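Local coordinates for protein UL16 (PDB 2WY3), which helps cytomegalovirus evade natural killer cells by sequestering ligands of the host activating receptor KLRK1 (NKG2D) inside the cell, at residues T80-D86 against L98-M103; G50-Q56 against V109-L115; E45-V51 against D63-N69. Residues are numbered along the deposited sequence.

How the contacts relate
All three contacts pair antiparallel strands in the immunoglobulin-like, extracellular part of UL16. Contacts 2 and 3 lie in the larger sheet and share Gly50 and Val51 of strand 49-55, which is flanked by strands 110-118 and 62-68. Contact 1 is a hairpin in the facing three-stranded sheet. Contact 2 is the most buried, with stacked rings on one side of its sheet and a hydrated salt bridge on the other. Contact 3 runs from an apolar interior to a glycosylated turn. Contact 1 is bulged, and part of it touches MICB. Between the two sheets of UL16, Thr100 OG1 lies 2.9 Å from Trp65 NE1 and Arg102 NH1 3.0 Å from Tyr112 OH.

Contact 1 (T80-D86 against L98-M103); sequences TTNILQD and LYTSRM
A classic beta bulge interrupts this antiparallel hairpin pairing in the three-stranded sheet of an immunoglobulin-like domain. Strands 84-86 and 98-102 run at 157°, with axes 4.5 Å apart at closest approach. Leu98, already within the second strand, sends its side chain among Val51, Trp65 and Tyr67 of the facing sheet. Tyr99 forms a hydrogen-bonded pair with Asp86: Tyr99 N gives to Asp86 O at 2.8 Å, and Asp86 N to Tyr99 O at 3.2 Å. Tyr99 has chi1 m, and its CB packs 3.4 Å from Leu84 CD2. Tyr99 OH bonds an acidic side chain of the MICB chain, where Asp86 OD1 also forms a salt bridge with a basic side chain and Asp86 OD2 a hydrogen bond with a polar one, so this side of the hairpin belongs to the ligand-binding surface. Thr100 sits opposite Gln85 in a non-hydrogen-bonded pair; both side chains are on the other face, where Thr100 OG1 meets Trp65 NE1. Ser101 faces the bulge formed by Ile83 and Leu84. Ser101 N donates to Leu84 O at 2.8 Å, and Ser101 O accepts both Ile83 N at 2.7 Å and Leu84 N at 3.1 Å. The helical backbone of Ile83 (phi/psi -100/-41) brings these two NH groups onto one carbonyl and shifts the register by one residue. Arg102 then pairs with Asn82, and its guanidinium, in cation-pi contact with Phe53, donates from Arg102 NE to Asn82 OD1 at 2.9 Å. Met103 closes the contact: Ile83 CD1 lies 4.3 Å from Met103 CG, and Met103 N bonds Thr81 O at 2.9 Å.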
loop_
_atom_site.group_PDB
_atom_site.type_symbol
_atom_site.label_atom_id
_atom_site.label_comp_id
_atom_site.label_asym_id
_atom_site.label_seq_id
_atom_site.Cartn_x
_atom_site.Cartn_y
_atom_site.Cartn_z
ATOM N N THR B 80 8.715 2.955 18.689
ATOM C CA THR B 80 9.488 4.141 18.309
ATOM C C THR B 80 10.012 4.097 16.874
ATOM O O THR B 80 10.220 5.140 16.249
ATOM C CB THR B 80 10.657 4.416 19.283
ATOM O OG1 THR B 80 11.516 3.272 19.353
ATOM C CG2 THR B 80 10.125 4.732 20.670
ATOM N N THR B 81 10.224 2.892 16.355
ATOM C CA THR B 81 10.705 2.730 14.985
ATOM C C THR B 81 9.573 2.552 13.976
ATOM O O THR B 81 9.825 2.448 12.770
ATOM C CB THR B 81 11.623 1.505 14.856
ATOM O OG1 THR B 81 10.877 0.327 15.180
ATOM C CG2 THR B 81 12.811 1.631 15.788
ATOM N N ASN B 82 8.334 2.519 14.455
ATOM C CA ASN B 82 7.187 2.301 13.565
ATOM C C ASN B 82 6.862 3.499 12.670
ATOM O O ASN B 82 6.730 4.613 13.150
ATOM C CB ASN B 82 5.923 1.977 14.364
ATOM C CG ASN B 82 5.909 0.563 14.917
ATOM O OD1 ASN B 82 6.824 -0.232 14.683
ATOM N ND2 ASN B 82 4.862 0.249 15.667
ATOM N N ILE B 83 6.692 3.240 11.378
ATOM C CA ILE B 83 6.197 4.239 10.431
ATOM C C ILE B 83 4.708 3.969 10.207
ATOM O O ILE B 83 3.883 4.896 10.130
ATOM C CB ILE B 83 6.950 4.126 9.091
ATOM C CG1 ILE B 83 8.425 4.496 9.302
ATOM C CG2 ILE B 83 6.292 5.014 8.013
ATOM C CD1 ILE B 83 9.347 4.072 8.182
ATOM N N LEU B 84 4.381 2.686 10.090
ATOM C CA LEU B 84 3.005 2.239 9.953
ATOM C C LEU B 84 2.855 0.871 10.603
ATOM O O LEU B 84 3.681 -0.025 10.394
ATOM C CB LEU B 84 2.611 2.150 8.485
ATOM C CG LEU B 84 1.168 1.745 8.142
ATOM C CD1 LEU B 84 0.153 2.641 8.851
ATOM C CD2 LEU B 84 0.977 1.832 6.633
ATOM N N GLN B 85 1.792 0.711 11.381
ATOM C CA GLN B 85 1.530 -0.554 12.061
ATOM C C GLN B 85 0.020 -0.683 12.266
ATOM O O GLN B 85 -0.492 -0.535 13.383
ATOM C CB GLN B 85 2.265 -0.579 13.408
ATOM C CG GLN B 85 2.223 -1.938 14.139
ATOM C CD GLN B 85 1.950 -1.762 15.633
ATOM O OE1 GLN B 85 2.859 -1.858 16.461
ATOM N NE2 GLN B 85 0.685 -1.493 15.978
ATOM N N ASP B 86 -0.691 -0.956 11.177
ATOM C CA ASP B 86 -2.146 -0.904 11.195
ATOM C C ASP B 86 -2.688 -1.684 10.013
ATOM O O ASP B 86 -1.942 -2.049 9.099
ATOM C CB ASP B 86 -2.575 0.569 11.087
ATOM C CG ASP B 86 -4.001 0.820 11.559
ATOM O OD1 ASP B 86 -4.688 -0.111 12.031
ATOM O OD2 ASP B 86 -4.430 1.985 11.461
ATOM N N LEU B 98 -2.587 -6.059 6.395
ATOM C CA LEU B 98 -1.870 -5.579 7.568
ATOM C C LEU B 98 -0.548 -4.973 7.102
ATOM O O LEU B 98 0.249 -5.641 6.435
ATOM C CB LEU B 98 -1.595 -6.730 8.544
ATOM C CG LEU B 98 -2.791 -7.401 9.223
ATOM C CD1 LEU B 98 -2.320 -8.263 10.386
ATOM C CD2 LEU B 98 -3.795 -6.358 9.706
ATOM N N TYR B 99 -0.312 -3.716 7.462
ATOM C CA TYR B 99 0.906 -3.010 7.073
ATOM C C TYR B 99 1.838 -2.869 8.249
ATOM O O TYR B 99 1.439 -2.366 9.298
ATOM C CB TYR B 99 0.573 -1.593 6.587
ATOM C CG TYR B 99 -0.050 -1.531 5.226
ATOM C CD1 TYR B 99 0.698 -1.137 4.120
ATOM C CD2 TYR B 99 -1.388 -1.864 5.037
ATOM C CE1 TYR B 99 0.132 -1.068 2.863
ATOM C CE2 TYR B 99 -1.962 -1.805 3.773
ATOM C CZ TYR B 99 -1.189 -1.404 2.692
ATOM O OH TYR B 99 -1.738 -1.347 1.434
ATOM N N THR B 100 3.079 -3.310 8.075
ATOM C CA THR B 100 4.122 -3.073 9.061
ATOM C C THR B 100 5.303 -2.417 8.356
ATOM O O THR B 100 6.009 -3.067 7.585
ATOM C CB THR B 100 4.596 -4.393 9.714
ATOM O OG1 THR B 100 3.457 -5.117 10.222
ATOM C CG2 THR B 100 5.581 -4.099 10.854
ATOM N N SER B 101 5.500 -1.129 8.609
ATOM C CA SER B 101 6.629 -0.396 8.043
ATOM C C SER B 101 7.418 0.211 9.190
ATOM O O SER B 101 6.852 0.862 10.060
ATOM C CB SER B 101 6.128 0.701 7.089
ATOM O OG SER B 101 7.199 1.493 6.600
ATOM N N ARG B 102 8.728 -0.007 9.196
ATOM C CA ARG B 102 9.566 0.466 10.284
ATOM C C ARG B 102 10.891 0.941 9.739
ATOM O O ARG B 102 11.325 0.494 8.675
ATOM C CB ARG B 102 9.845 -0.679 11.270
ATOM C CG ARG B 102 8.651 -1.559 11.573
ATOM C CD ARG B 102 9.023 -2.622 12.606
ATOM N NE ARG B 102 8.881 -2.132 13.973
ATOM C CZ ARG B 102 9.290 -2.784 15.058
ATOM N NH1 ARG B 102 9.914 -3.955 14.951
ATOM N NH2 ARG B 102 9.092 -2.254 16.259
ATOM N N MET B 103 11.547 1.823 10.484
ATOM C CA MET B 103 12.931 2.161 10.204
ATOM C C MET B 103 13.767 0.905 10.403
ATOM O O MET B 103 13.524 0.132 11.329
ATOM C CB MET B 103 13.416 3.280 11.133
ATOM C CG MET B 103 12.605 4.559 10.975
ATOM S SD MET B 103 13.228 5.897 12.015
ATOM C CE MET B 103 13.090 5.167 13.634
#

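Contact 2 (G50-Q56 against V109-L115); sequences GVAFTWQ and VGRYDCL
At the centre of the larger sheet of the immunoglobulin-like sandwich, strands 50-55 and 110-115 run antiparallel at 159°, their axes 4.6 Å apart at closest approach. Ala52-Asp113 and Thr54-Arg111 are hydrogen-bonded pairs; Phe53-Tyr112 and Val51-Cys114 are non-hydrogen-bonded. On the inner face, Phe53 (chi1 t) and Tyr112 (chi1 m) lean together in an offset stack, centroids 4.5 Å apart and planes at 16°. Val51 CG1 meets the Tyr112 ring at its edge, and Val51 CG2 lies 4.0 Å from Cys114 SG, whose disulfide to Cys38 joins the two sheets. Gly110, phi/psi 148/-145, forms a hollow: a CB there would clash with Thr54 O and with Phe53 CE1, which instead sits 4.0 Å from Gly110 CA. On the opposite face, small Ala52 accommodates Leu115, Ala52 CB to Leu115 CD1 being 4.2 Å. Arg111 arches to Asp113 in a salt bridge, NE to OD2 2.8 Å, and one water bridges Thr54 OG1 at 2.7 Å and Arg111 NH2 at 2.9 Å.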
loop_
_atom_site.group_PDB
_atom_site.type_symbol
_atom_site.label_atom_id
_atom_site.label_comp_id
_atom_site.label_asym_id
_atom_site.label_seq_id
_atom_site.Cartn_x
_atom_site.Cartn_y
_atom_site.Cartn_z
ATOM N N GLY B 50 -2.496 -10.964 13.095
ATOM C CA GLY B 50 -1.402 -10.138 13.569
ATOM C C GLY B 50 -0.056 -10.499 13.003
ATOM O O GLY B 50 0.060 -11.368 12.129
ATOM N N VAL B 51 0.974 -9.860 13.549
ATOM C CA VAL B 51 2.324 -9.996 13.021
ATOM C C VAL B 51 3.302 -10.219 14.174
ATOM O O VAL B 51 3.326 -9.445 15.126
ATOM C CB VAL B 51 2.758 -8.729 12.255
ATOM C CG1 VAL B 51 4.119 -8.935 11.632
ATOM C CG2 VAL B 51 1.726 -8.370 11.175
ATOM N N ALA B 52 4.086 -11.291 14.076
ATOM C CA ALA B 52 5.135 -11.578 15.049
ATOM C C ALA B 52 6.479 -11.104 14.513
ATOM O O ALA B 52 6.779 -11.291 13.334
ATOM C CB ALA B 52 5.190 -13.091 15.329
ATOM N N PHE B 53 7.286 -10.502 15.384
ATOM C CA PHE B 53 8.629 -10.057 15.025
ATOM C C PHE B 53 9.673 -10.778 15.878
ATOM O O PHE B 53 9.710 -10.605 17.106
ATOM C CB PHE B 53 8.771 -8.538 15.233
ATOM C CG PHE B 53 10.208 -8.053 15.214
ATOM C CD1 PHE B 53 11.057 -8.399 14.178
ATOM C CD2 PHE B 53 10.701 -7.257 16.240
ATOM C CE1 PHE B 53 12.382 -7.967 14.153
ATOM C CE2 PHE B 53 12.024 -6.810 16.224
ATOM C CZ PHE B 53 12.869 -7.170 15.182
ATOM N N THR B 54 10.523 -11.570 15.237
ATOM C CA THR B 54 11.588 -12.279 15.961
ATOM C C THR B 54 12.918 -11.592 15.642
ATOM O O THR B 54 13.309 -11.506 14.484
ATOM C CB THR B 54 11.634 -13.776 15.534
ATOM O OG1 THR B 54 10.381 -14.416 15.844
ATOM C CG2 THR B 54 12.763 -14.511 16.248
ATOM N N TRP B 55 13.617 -11.097 16.662
ATOM C CA TRP B 55 14.850 -10.327 16.451
ATOM C C TRP B 55 15.947 -11.181 15.811
ATOM O O TRP B 55 16.153 -12.322 16.211
ATOM C CB TRP B 55 15.353 -9.820 17.809
ATOM C CG TRP B 55 16.435 -8.796 17.725
ATOM C CD1 TRP B 55 16.622 -7.855 16.742
ATOM C CD2 TRP B 55 17.463 -8.584 18.692
ATOM N NE1 TRP B 55 17.725 -7.064 17.052
ATOM C CE2 TRP B 55 18.255 -7.501 18.240
ATOM C CE3 TRP B 55 17.786 -9.197 19.908
ATOM C CZ2 TRP B 55 19.358 -7.031 18.963
ATOM C CZ3 TRP B 55 18.889 -8.733 20.617
ATOM C CH2 TRP B 55 19.655 -7.656 20.145
ATOM N N GLN B 56 16.654 -10.631 14.823
ATOM C CA GLN B 56 17.703 -11.401 14.152
ATOM C C GLN B 56 18.719 -11.942 15.146
ATOM O O GLN B 56 19.252 -13.035 14.963
ATOM C CB GLN B 56 18.451 -10.554 13.114
ATOM C CG GLN B 56 19.488 -11.356 12.310
ATOM C CD GLN B 56 20.201 -10.517 11.256
ATOM O OE1 GLN B 56 19.899 -9.347 11.081
ATOM N NE2 GLN B 56 21.145 -11.126 10.541
ATOM N N VAL B 109 15.918 -5.519 12.605
ATOM C CA VAL B 109 16.277 -6.624 11.714
ATOM C C VAL B 109 15.778 -7.942 12.313
ATOM O O VAL B 109 15.730 -8.109 13.536
ATOM C CB VAL B 109 17.811 -6.709 11.447
ATOM C CG1 VAL B 109 18.254 -5.611 10.461
ATOM C CG2 VAL B 109 18.600 -6.640 12.757
ATOM N N GLY B 110 15.379 -8.873 11.454
ATOM C CA GLY B 110 14.847 -10.129 11.944
ATOM C C GLY B 110 13.786 -10.690 11.021
ATOM O O GLY B 110 13.896 -10.557 9.805
ATOM N N ARG B 111 12.788 -11.337 11.612
ATOM C CA ARG B 111 11.790 -12.104 10.847
ATOM C C ARG B 111 10.406 -11.626 11.232
ATOM O O ARG B 111 10.074 -11.620 12.421
ATOM C CB ARG B 111 11.935 -13.582 11.220
ATOM C CG ARG B 111 11.243 -14.583 10.291
ATOM C CD ARG B 111 11.445 -16.017 10.808
ATOM N NE ARG B 111 10.463 -16.347 11.833
ATOM C CZ ARG B 111 10.748 -16.828 13.036
ATOM N NH1 ARG B 111 12.011 -17.066 13.392
ATOM N NH2 ARG B 111 9.756 -17.076 13.882
ATOM N N TYR B 112 9.603 -11.225 10.242
ATOM C CA TYR B 112 8.232 -10.760 10.477
ATOM C C TYR B 112 7.274 -11.791 9.896
ATOM O O TYR B 112 7.278 -12.017 8.684
ATOM C CB TYR B 112 7.991 -9.377 9.830
ATOM C CG TYR B 112 8.798 -8.282 10.520
ATOM C CD1 TYR B 112 8.206 -7.459 11.476
ATOM C CD2 TYR B 112 10.153 -8.104 10.238
ATOM C CE1 TYR B 112 8.944 -6.468 12.128
ATOM C CE2 TYR B 112 10.898 -7.110 10.892
ATOM C CZ TYR B 112 10.286 -6.308 11.831
ATOM O OH TYR B 112 11.027 -5.334 12.484
ATOM N N ASP B 113 6.480 -12.416 10.761
ATOM C CA ASP B 113 5.577 -13.497 10.357
ATOM C C ASP B 113 4.132 -13.014 10.462
ATOM O O ASP B 113 3.662 -12.714 11.560
ATOM C CB ASP B 113 5.758 -14.728 11.263
ATOM C CG ASP B 113 7.087 -15.444 11.031
ATOM O OD1 ASP B 113 7.515 -15.540 9.868
ATOM O OD2 ASP B 113 7.710 -15.913 12.005
ATOM N N CYS B 114 3.433 -12.947 9.334
ATOM C CA CYS B 114 2.010 -12.598 9.349
ATOM C C CYS B 114 1.201 -13.837 9.655
ATOM O O CYS B 114 1.269 -14.828 8.928
ATOM C CB CYS B 114 1.581 -12.013 8.015
ATOM S SG CYS B 114 2.338 -10.370 7.801
ATOM N N LEU B 115 0.419 -13.763 10.733
ATOM C CA LEU B 115 -0.165 -14.937 11.355
ATOM C C LEU B 115 -1.642 -15.026 11.077
ATOM O O LEU B 115 -2.310 -14.004 10.958
ATOM C CB LEU B 115 -0.011 -14.851 12.881
ATOM C CG LEU B 115 1.403 -14.654 13.431
ATOM C CD1 LEU B 115 1.356 -14.657 14.965
ATOM C CD2 LEU B 115 2.318 -15.747 12.914
HETATM O O HOH W 1 8.566 -13.869 13.817
HETATM O O HOH W 2 9.612 -16.816 16.767
#

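Contact 3 (E45-V51 against D63-N69); sequences EDEIIGV and DLWLYQN. With NAG (2-acetamido-2-deoxy-beta-D-glucopyranose), chain K.
Two antiparallel hydrogen-bonded pairs satisfy the backbone N and O of Ile49, Val51, Trp65 and Tyr67; the axes of strands 49-51 and 63-68 approach to 4.6 Å at 156°. Ile49 N gives to Tyr67 O at 3.0 Å, Tyr67 N to Ile49 O at 2.8 Å; Val51 N gives to Trp65 O at 2.9 Å, Trp65 N to Val51 O at 3.0 Å. Between them, Gly50 and Leu66 form a non-hydrogen-bonded pair, CA to CA 4.2 Å, where a CB on Gly50 would strike Trp65 O. Gly50 O is taken by Leu115 N, but Gly50 N is buried without a partner. Ile49, Val51, Trp65 and Tyr67 face Leu98 of the other sheet, and Trp65 NE1 bonds Thr100 OG1. Gln68 NE2 donates to Asp46 O at 2.9 Å, while a water accepts from Asn69 N at 2.8 Å and donates to Glu47 O at 2.6 Å. Asp46 and Glu47 turn their carboxylates to Ser5 and Arg116. Asn69, left-handed (phi/psi 51/49) where the strand ends, carries a sugar, Asn69 ND2 to NAG C1 1.4 Å, and NAG N2 donates to Glu45 OE1 at 2.8 Å. The arrangement is a beta hairpin of an immunoglobulin-like sheet ending in an occupied N-glycosylation site.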
loop_
_atom_site.group_PDB
_atom_site.type_symbol
_atom_site.label_atom_id
_atom_site.label_comp_id
_atom_site.label_asym_id
_atom_site.label_seq_id
_atom_site.Cartn_x
_atom_site.Cartn_y
_atom_site.Cartn_z
ATOM N N GLU B 45 -15.461 -10.307 11.639
ATOM C CA GLU B 45 -15.437 -9.237 12.631
ATOM C C GLU B 45 -14.658 -9.595 13.888
ATOM O O GLU B 45 -13.938 -8.763 14.429
ATOM C CB GLU B 45 -16.864 -8.824 13.015
ATOM C CG GLU B 45 -17.502 -7.832 12.071
ATOM C CD GLU B 45 -18.835 -7.331 12.593
ATOM O OE1 GLU B 45 -18.937 -7.079 13.814
ATOM O OE2 GLU B 45 -19.776 -7.190 11.785
ATOM N N ASP B 46 -14.799 -10.830 14.360
ATOM C CA ASP B 46 -14.165 -11.209 15.619
ATOM C C ASP B 46 -12.786 -11.840 15.438
ATOM O O ASP B 46 -12.141 -12.208 16.410
ATOM C CB ASP B 46 -15.084 -12.129 16.435
ATOM C CG ASP B 46 -15.131 -13.556 15.893
ATOM O OD1 ASP B 46 -14.576 -13.825 14.804
ATOM O OD2 ASP B 46 -15.730 -14.417 16.570
ATOM N N GLU B 47 -12.319 -11.942 14.197
ATOM C CA GLU B 47 -11.061 -12.640 13.950
ATOM C C GLU B 47 -9.835 -11.832 14.365
ATOM O O GLU B 47 -9.638 -10.691 13.925
ATOM C CB GLU B 47 -10.928 -13.065 12.485
ATOM C CG GLU B 47 -9.718 -13.983 12.261
ATOM C CD GLU B 47 -9.596 -14.463 10.826
ATOM O OE1 GLU B 47 -10.451 -14.084 10.003
ATOM O OE2 GLU B 47 -8.637 -15.215 10.528
ATOM N N ILE B 48 -9.004 -12.443 15.199
ATOM C CA ILE B 48 -7.739 -11.858 15.593
ATOM C C ILE B 48 -6.639 -12.335 14.665
ATOM O O ILE B 48 -6.389 -13.547 14.544
ATOM C CB ILE B 48 -7.382 -12.218 17.050
ATOM C CG1 ILE B 48 -8.489 -11.716 17.981
ATOM C CG2 ILE B 48 -6.028 -11.641 17.409
ATOM C CD1 ILE B 48 -8.402 -12.257 19.400
ATOM N N ILE B 49 -6.007 -11.378 13.989
ATOM C CA ILE B 49 -4.855 -11.647 13.137
ATOM C C ILE B 49 -3.697 -10.758 13.611
ATOM O O ILE B 49 -3.885 -9.896 14.471
ATOM C CB ILE B 49 -5.193 -11.387 11.655
ATOM C CG1 ILE B 49 -5.758 -9.971 11.455
ATOM C CG2 ILE B 49 -6.213 -12.415 11.173
ATOM C CD1 ILE B 49 -5.955 -9.611 9.985
ATOM N N GLY B 50 -2.496 -10.964 13.095
ATOM C CA GLY B 50 -1.402 -10.138 13.569
ATOM C C GLY B 50 -0.056 -10.499 13.003
ATOM O O GLY B 50 0.060 -11.368 12.129
ATOM N N VAL B 51 0.974 -9.860 13.549
ATOM C CA VAL B 51 2.324 -9.996 13.021
ATOM C C VAL B 51 3.302 -10.219 14.174
ATOM O O VAL B 51 3.326 -9.445 15.126
ATOM C CB VAL B 51 2.758 -8.729 12.255
ATOM C CG1 VAL B 51 4.119 -8.935 11.632
ATOM C CG2 VAL B 51 1.726 -8.370 11.175
ATOM N N ASP B 63 8.341 -10.026 19.437
ATOM C CA ASP B 63 7.319 -9.024 19.682
ATOM C C ASP B 63 6.092 -9.362 18.837
ATOM O O ASP B 63 6.140 -10.237 17.977
ATOM C CB ASP B 63 7.842 -7.633 19.321
ATOM C CG ASP B 63 7.146 -6.521 20.112
ATOM O OD1 ASP B 63 6.191 -6.818 20.863
ATOM O OD2 ASP B 63 7.571 -5.353 19.995
ATOM N N LEU B 64 4.993 -8.668 19.085
ATOM C CA LEU B 64 3.738 -9.031 18.444
ATOM C C LEU B 64 2.825 -7.827 18.378
ATOM O O LEU B 64 2.715 -7.085 19.346
ATOM C CB LEU B 64 3.054 -10.114 19.291
ATOM C CG LEU B 64 1.715 -10.668 18.801
ATOM C CD1 LEU B 64 1.924 -11.528 17.553
ATOM C CD2 LEU B 64 1.032 -11.485 19.913
ATOM N N TRP B 65 2.162 -7.627 17.245
ATOM C CA TRP B 65 1.024 -6.721 17.219
ATOM C C TRP B 65 -0.195 -7.438 16.666
ATOM O O TRP B 65 -0.053 -8.349 15.851
ATOM C CB TRP B 65 1.330 -5.391 16.497
ATOM C CG TRP B 65 1.394 -5.342 14.967
ATOM C CD1 TRP B 65 2.506 -5.492 14.183
ATOM C CD2 TRP B 65 0.314 -5.005 14.070
ATOM N NE1 TRP B 65 2.175 -5.299 12.849
ATOM C CE2 TRP B 65 0.840 -5.002 12.757
ATOM C CE3 TRP B 65 -1.047 -4.712 14.253
ATOM C CZ2 TRP B 65 0.049 -4.728 11.625
ATOM C CZ3 TRP B 65 -1.838 -4.446 13.127
ATOM C CH2 TRP B 65 -1.281 -4.460 11.830
ATOM N N LEU B 66 -1.377 -7.053 17.141
ATOM C CA LEU B 66 -2.604 -7.788 16.848
ATOM C C LEU B 66 -3.728 -6.863 16.383
ATOM O O LEU B 66 -3.813 -5.716 16.800
ATOM C CB LEU B 66 -3.084 -8.558 18.088
ATOM C CG LEU B 66 -2.151 -9.638 18.649
ATOM C CD1 LEU B 66 -2.716 -10.190 19.951
ATOM C CD2 LEU B 66 -1.937 -10.750 17.614
ATOM N N TYR B 67 -4.592 -7.405 15.526
ATOM C CA TYR B 67 -5.651 -6.646 14.862
ATOM C C TYR B 67 -6.955 -7.430 14.967
ATOM O O TYR B 67 -6.960 -8.655 14.811
ATOM C CB TYR B 67 -5.260 -6.473 13.393
ATOM C CG TYR B 67 -5.981 -5.389 12.625
ATOM C CD1 TYR B 67 -6.867 -5.709 11.597
ATOM C CD2 TYR B 67 -5.746 -4.043 12.900
ATOM C CE1 TYR B 67 -7.514 -4.708 10.874
ATOM C CE2 TYR B 67 -6.374 -3.056 12.188
ATOM C CZ TYR B 67 -7.248 -3.391 11.173
ATOM O OH TYR B 67 -7.877 -2.389 10.474
ATOM N N GLN B 68 -8.055 -6.740 15.260
ATOM C CA GLN B 68 -9.364 -7.383 15.364
ATOM C C GLN B 68 -10.455 -6.360 15.108
ATOM O O GLN B 68 -10.426 -5.261 15.671
ATOM C CB GLN B 68 -9.565 -7.992 16.761
ATOM C CG GLN B 68 -10.861 -8.818 16.938
ATOM C CD GLN B 68 -11.121 -9.186 18.397
ATOM O OE1 GLN B 68 -10.691 -8.476 19.306
ATOM N NE2 GLN B 68 -11.835 -10.294 18.623
ATOM N N ASN B 69 -11.430 -6.726 14.285
ATOM C CA ASN B 69 -12.540 -5.826 14.002
ATOM C C ASN B 69 -12.020 -4.448 13.588
ATOM O O ASN B 69 -12.435 -3.420 14.125
ATOM C CB ASN B 69 -13.451 -5.725 15.224
ATOM C CG ASN B 69 -14.815 -5.162 14.890
ATOM O OD1 ASN B 69 -15.174 -5.009 13.720
ATOM N ND2 ASN B 69 -15.589 -4.871 15.921
HETATM C C1 NAG K . -16.839 -4.297 15.493
HETATM C C2 NAG K . -17.814 -4.892 16.512
HETATM C C3 NAG K . -19.187 -4.249 16.389
HETATM C C4 NAG K . -19.035 -2.746 16.534
HETATM C C5 NAG K . -18.061 -2.224 15.485
HETATM C C6 NAG K . -17.847 -0.726 15.657
HETATM C C7 NAG K . -17.499 -7.157 17.315
HETATM C C8 NAG K . -17.844 -8.606 17.150
HETATM N N2 NAG K . -17.925 -6.331 16.362
HETATM O O3 NAG K . -20.055 -4.736 17.387
HETATM O O4 NAG K . -20.294 -2.133 16.376
HETATM O O5 NAG K . -16.809 -2.881 15.560
HETATM O O6 NAG K . -17.164 -0.225 14.531
HETATM O O7 NAG K . -16.851 -6.779 18.290
HETATM O O HOH W 3 -11.149 -8.945 12.658
#